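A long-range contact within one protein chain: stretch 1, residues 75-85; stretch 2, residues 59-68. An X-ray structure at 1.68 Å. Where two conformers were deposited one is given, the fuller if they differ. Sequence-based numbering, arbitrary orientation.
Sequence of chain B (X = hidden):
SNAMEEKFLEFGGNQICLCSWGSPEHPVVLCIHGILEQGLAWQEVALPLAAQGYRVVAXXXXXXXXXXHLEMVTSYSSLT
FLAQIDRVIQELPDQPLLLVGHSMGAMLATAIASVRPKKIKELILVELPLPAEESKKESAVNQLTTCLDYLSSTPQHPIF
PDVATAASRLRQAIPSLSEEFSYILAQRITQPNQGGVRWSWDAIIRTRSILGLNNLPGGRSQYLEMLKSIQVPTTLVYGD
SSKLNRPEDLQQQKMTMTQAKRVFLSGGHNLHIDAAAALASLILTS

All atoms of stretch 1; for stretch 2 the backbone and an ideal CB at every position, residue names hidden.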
# COMPACT_ATOMS: atom_id res chain seq x y z
N SER B 75 2.94 1.96 3.80
CA SER B 75 3.56 2.36 2.52
C SER B 75 4.44 1.26 1.96
O SER B 75 4.72 1.25 0.75
CB SER B 75 4.36 3.67 2.69
OG SER B 75 3.50 4.75 3.06
N TYR B 76 4.91 0.35 2.82
CA TYR B 76 5.74 -0.77 2.36
C TYR B 76 4.85 -1.82 1.72
O TYR B 76 4.07 -2.51 2.39
CB TYR B 76 6.54 -1.38 3.52
CG TYR B 76 7.67 -0.52 4.03
CD1 TYR B 76 8.80 -0.29 3.24
CD2 TYR B 76 7.62 0.06 5.29
CE1 TYR B 76 9.85 0.49 3.71
CE2 TYR B 76 8.66 0.87 5.77
CZ TYR B 76 9.76 1.09 4.98
OH TYR B 76 10.78 1.85 5.50
N SER B 77 4.94 -1.92 0.40
CA SER B 77 4.14 -2.87 -0.37
C SER B 77 4.90 -3.17 -1.65
O SER B 77 5.79 -2.37 -2.04
CB SER B 77 2.77 -2.27 -0.71
OG SER B 77 2.90 -1.12 -1.56
N SER B 78 4.57 -4.28 -2.30
CA SER B 78 5.17 -4.57 -3.61
C SER B 78 4.88 -3.45 -4.61
O SER B 78 5.74 -3.11 -5.41
CB SER B 78 4.68 -5.91 -4.16
OG SER B 78 3.27 -6.01 -4.06
N LEU B 79 3.68 -2.87 -4.55
CA LEU B 79 3.32 -1.77 -5.48
C LEU B 79 4.23 -0.54 -5.28
O LEU B 79 4.71 0.06 -6.25
CB LEU B 79 1.85 -1.35 -5.35
CG LEU B 79 1.39 -0.25 -6.34
CD1 LEU B 79 1.40 -0.74 -7.80
CD2 LEU B 79 0.01 0.29 -5.98
N THR B 80 4.45 -0.15 -4.03
CA THR B 80 5.43 0.90 -3.72
C THR B 80 6.81 0.58 -4.28
O THR B 80 7.41 1.43 -4.94
CB THR B 80 5.52 1.15 -2.21
OG1 THR B 80 4.29 1.73 -1.76
CG2 THR B 80 6.70 2.06 -1.88
N PHE B 81 7.33 -0.63 -4.04
CA PHE B 81 8.63 -0.97 -4.64
C PHE B 81 8.60 -0.94 -6.16
O PHE B 81 9.59 -0.54 -6.81
CB PHE B 81 9.14 -2.34 -4.16
CG PHE B 81 9.44 -2.39 -2.67
CD1 PHE B 81 10.16 -1.36 -2.04
CD2 PHE B 81 9.06 -3.49 -1.90
CE1 PHE B 81 10.46 -1.41 -0.69
CE2 PHE B 81 9.35 -3.54 -0.53
CZ PHE B 81 10.06 -2.50 0.08
N LEU B 82 7.50 -1.39 -6.75
CA LEU B 82 7.39 -1.36 -8.21
C LEU B 82 7.39 0.07 -8.74
O LEU B 82 8.05 0.37 -9.73
CB LEU B 82 6.13 -2.09 -8.67
CG LEU B 82 6.27 -3.60 -8.63
CD1 LEU B 82 4.93 -4.25 -8.99
CD2 LEU B 82 7.39 -4.08 -9.55
N ALA B 83 6.67 0.96 -8.06
CA ALA B 83 6.65 2.36 -8.47
C ALA B 83 8.04 2.98 -8.35
O ALA B 83 8.42 3.85 -9.14
CB ALA B 83 5.60 3.16 -7.62
N GLN B 84 8.77 2.60 -7.29
CA GLN B 84 10.12 3.08 -7.06
C GLN B 84 11.02 2.63 -8.22
O GLN B 84 11.80 3.43 -8.73
CB GLN B 84 10.67 2.51 -5.73
CG GLN B 84 12.06 3.02 -5.38
CD GLN B 84 12.73 2.25 -4.22
OE1 GLN B 84 12.11 1.43 -3.53
NE2 GLN B 84 14.01 2.55 -4.01
N ILE B 85 10.95 1.34 -8.58
CA ILE B 85 11.77 0.84 -9.71
C ILE B 85 11.39 1.54 -11.05
O ILE B 85 12.27 1.91 -11.82
CB ILE B 85 11.72 -0.68 -9.83
CG1 ILE B 85 12.37 -1.31 -8.60
CG2 ILE B 85 12.43 -1.18 -11.13
CD1 ILE B 85 12.00 -2.76 -8.40
N UNK B 59 19.66 0.24 -7.17
CA UNK B 59 18.95 1.08 -6.18
C UNK B 59 18.81 0.34 -4.87
O UNK B 59 18.64 -0.89 -4.86
CB UNK B 59 17.57 1.49 -6.70
N UNK B 60 18.88 1.08 -3.77
CA UNK B 60 18.43 0.54 -2.49
C UNK B 60 16.89 0.64 -2.50
O UNK B 60 16.33 1.73 -2.70
CB UNK B 60 19.05 1.29 -1.31
N UNK B 61 16.19 -0.45 -2.24
CA UNK B 61 14.74 -0.36 -2.10
C UNK B 61 14.40 0.48 -0.87
O UNK B 61 15.23 0.56 0.05
CB UNK B 61 14.11 -1.75 -2.00
N UNK B 62 13.24 1.14 -0.85
CA UNK B 62 12.89 1.95 0.33
C UNK B 62 12.98 1.11 1.60
O UNK B 62 12.67 -0.09 1.58
CB UNK B 62 11.48 2.54 0.19
N UNK B 63 13.45 1.74 2.67
CA UNK B 63 13.70 1.03 3.93
C UNK B 63 14.97 0.20 4.00
O UNK B 63 15.26 -0.37 5.04
CB UNK B 63 12.51 0.11 4.22
N UNK B 64 15.73 0.13 2.90
CA UNK B 64 16.94 -0.70 2.83
C UNK B 64 18.12 0.21 2.55
O UNK B 64 17.97 1.30 1.99
CB UNK B 64 16.82 -1.78 1.76
N UNK B 65 19.31 -0.24 2.94
CA UNK B 65 20.56 0.46 2.55
C UNK B 65 20.54 1.90 3.00
O UNK B 65 20.25 2.19 4.16
CB UNK B 65 20.77 0.40 1.04
N UNK B 66 20.78 2.82 2.07
CA UNK B 66 20.71 4.26 2.35
C UNK B 66 19.48 4.98 1.81
O UNK B 66 19.39 6.22 1.91
CB UNK B 66 21.96 4.94 1.78
N UNK B 67 18.50 4.24 1.28
CA UNK B 67 17.25 4.87 0.88
C UNK B 67 16.39 5.23 2.11
O UNK B 67 16.56 4.64 3.19
CB UNK B 67 16.48 3.94 -0.06
N UNK B 68 15.50 6.20 1.94
CA UNK B 68 14.60 6.62 3.04
C UNK B 68 13.82 5.49 3.64
O UNK B 68 13.43 4.54 2.94
CB UNK B 68 13.62 7.68 2.54

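Position 59 points its CA-to-CB bond toward stretch 1. The ideal CB lies 4.6 Å from Gln 84 NE2, with nothing closer. Phi is -70° and psi 146°, an extended pair that many residues accept, proline among them. A small or medium side chain would suit. The residue is Pro 59, and it stays just short of contact.

Position 60 turns its CB away, and stretch 1 offers it nothing within 5.5 Å. Its backbone matters more: Gln 84 NE2 donates a hydrogen bond to O of residue 60 at 2.8 Å. Any side chain would allow that. The residue is Asp 60. Its OD2 accepts a hydrogen bond from N of residue 66 at 2.8 Å, which ties the carboxylate to the loop that follows.

Position 61 points sideways. Its ideal CB is 3.9 Å from Phe 81 CE1 and 4.1 Å from Gln 84 OE1, and Ile 85 lies further along the helix. The ring and the aliphatic chain favour an apolar residue; leucine, isoleucine, valine or methionine would be reasonable. The residue is Leu 61. Its CB packs on Phe 81 CE1 at 3.9 Å, and its CD2 reaches Ile 85 CD1 at 4.3 Å.

Position 62 points toward stretch 1, its ideal CB among Gln 84, Phe 81 and Tyr 76. Its N donates to Gln 84 OE1 at 2.9 Å. The side-chain amide of Gln 84 therefore bridges two backbone groups, O of residue 60 and N of residue 62. The second bond needs an N-H, so proline would not suit position 62. Beyond the CB lie the Gln 84 amide and the Thr 80 methyl, so a large apolar or aromatic residue would fit. The residue is Phe 62. Gln 84 CD sits over one face of its ring, and Thr 80 CG2 is 4.1 Å from Phe 62 CD2. Phe 62 O meets the edges of two rings, 3.4 Å from Phe 81 CE1 and 3.6 Å from Tyr 76 CE1.

Position 63 has phi 79°, which by itself favours glycine. An ideal CB would also lie 2.7 Å from Tyr 76 CE1, a clash. Both arguments give glycine, and the residue is Gly 63. Its CA rests 3.4 Å from Tyr 76 OH, at the edge of the ring.

Position 64 has no atom of stretch 1 within 5.5 Å of its ideal CB, so the choice is wide. A long or ring side chain could still reach Phe 81. The residue is His 64, closing the type II turn from Leu 61. Its ND1 donates to Phe 62 O at 3.0 Å, and its CE1 comes to 4.3 Å from Phe 81 CZ.

Position 65 is out of reach, but phi 57° and psi -126° favour glycine: Gly 65. Position 66, also out of reach, is unconstrained by stretch 1: Arg 66.

Position 67 points toward Gln 84 NE2, 4.9 Å from its ideal CB. A small or polar residue would suit. Ser 67 OG donates to Asp 60 O at 2.7 Å, the same oxygen that Gln 84 uses.

Position 68 points sideways into no contact, leaving the choice open: Ser 68.

Stretch 2, residues 59-68: PDLFGHGRSS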
# COMPACT_ATOMS: atom_id res chain seq x y z
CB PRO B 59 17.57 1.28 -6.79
CG PRO B 59 17.41 0.16 -7.74
CD PRO B 59 18.76 -0.17 -8.27
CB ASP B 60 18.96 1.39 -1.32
CG ASP B 60 20.46 1.23 -1.05
OD1 ASP B 60 21.03 0.13 -1.18
OD2 ASP B 60 21.08 2.25 -0.67
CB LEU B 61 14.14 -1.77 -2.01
CG LEU B 61 14.32 -2.64 -3.26
CD1 LEU B 61 13.78 -4.05 -2.97
CD2 LEU B 61 13.62 -1.99 -4.48
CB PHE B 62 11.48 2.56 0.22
CG PHE B 62 11.39 3.75 -0.72
CD1 PHE B 62 12.26 4.84 -0.60
CD2 PHE B 62 10.42 3.77 -1.70
CE1 PHE B 62 12.15 5.95 -1.51
CE2 PHE B 62 10.30 4.86 -2.59
CZ PHE B 62 11.17 5.95 -2.49
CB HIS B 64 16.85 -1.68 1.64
CG HIS B 64 15.81 -2.75 1.79
ND1 HIS B 64 14.45 -2.50 1.70
CD2 HIS B 64 15.94 -4.07 2.00
CE1 HIS B 64 13.79 -3.64 1.85
NE2 HIS B 64 14.67 -4.61 2.05
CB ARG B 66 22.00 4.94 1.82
CG ARG B 66 23.29 4.49 2.51
CD ARG B 66 23.42 5.12 3.90
NE ARG B 66 24.51 4.55 4.70
CZ ARG B 66 25.78 4.94 4.66
NH1 ARG B 66 26.18 5.90 3.82
NH2 ARG B 66 26.66 4.38 5.48
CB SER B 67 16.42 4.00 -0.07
OG SER B 67 16.99 4.00 -1.36
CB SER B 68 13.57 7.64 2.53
OG SER B 68 14.22 8.77 2.08
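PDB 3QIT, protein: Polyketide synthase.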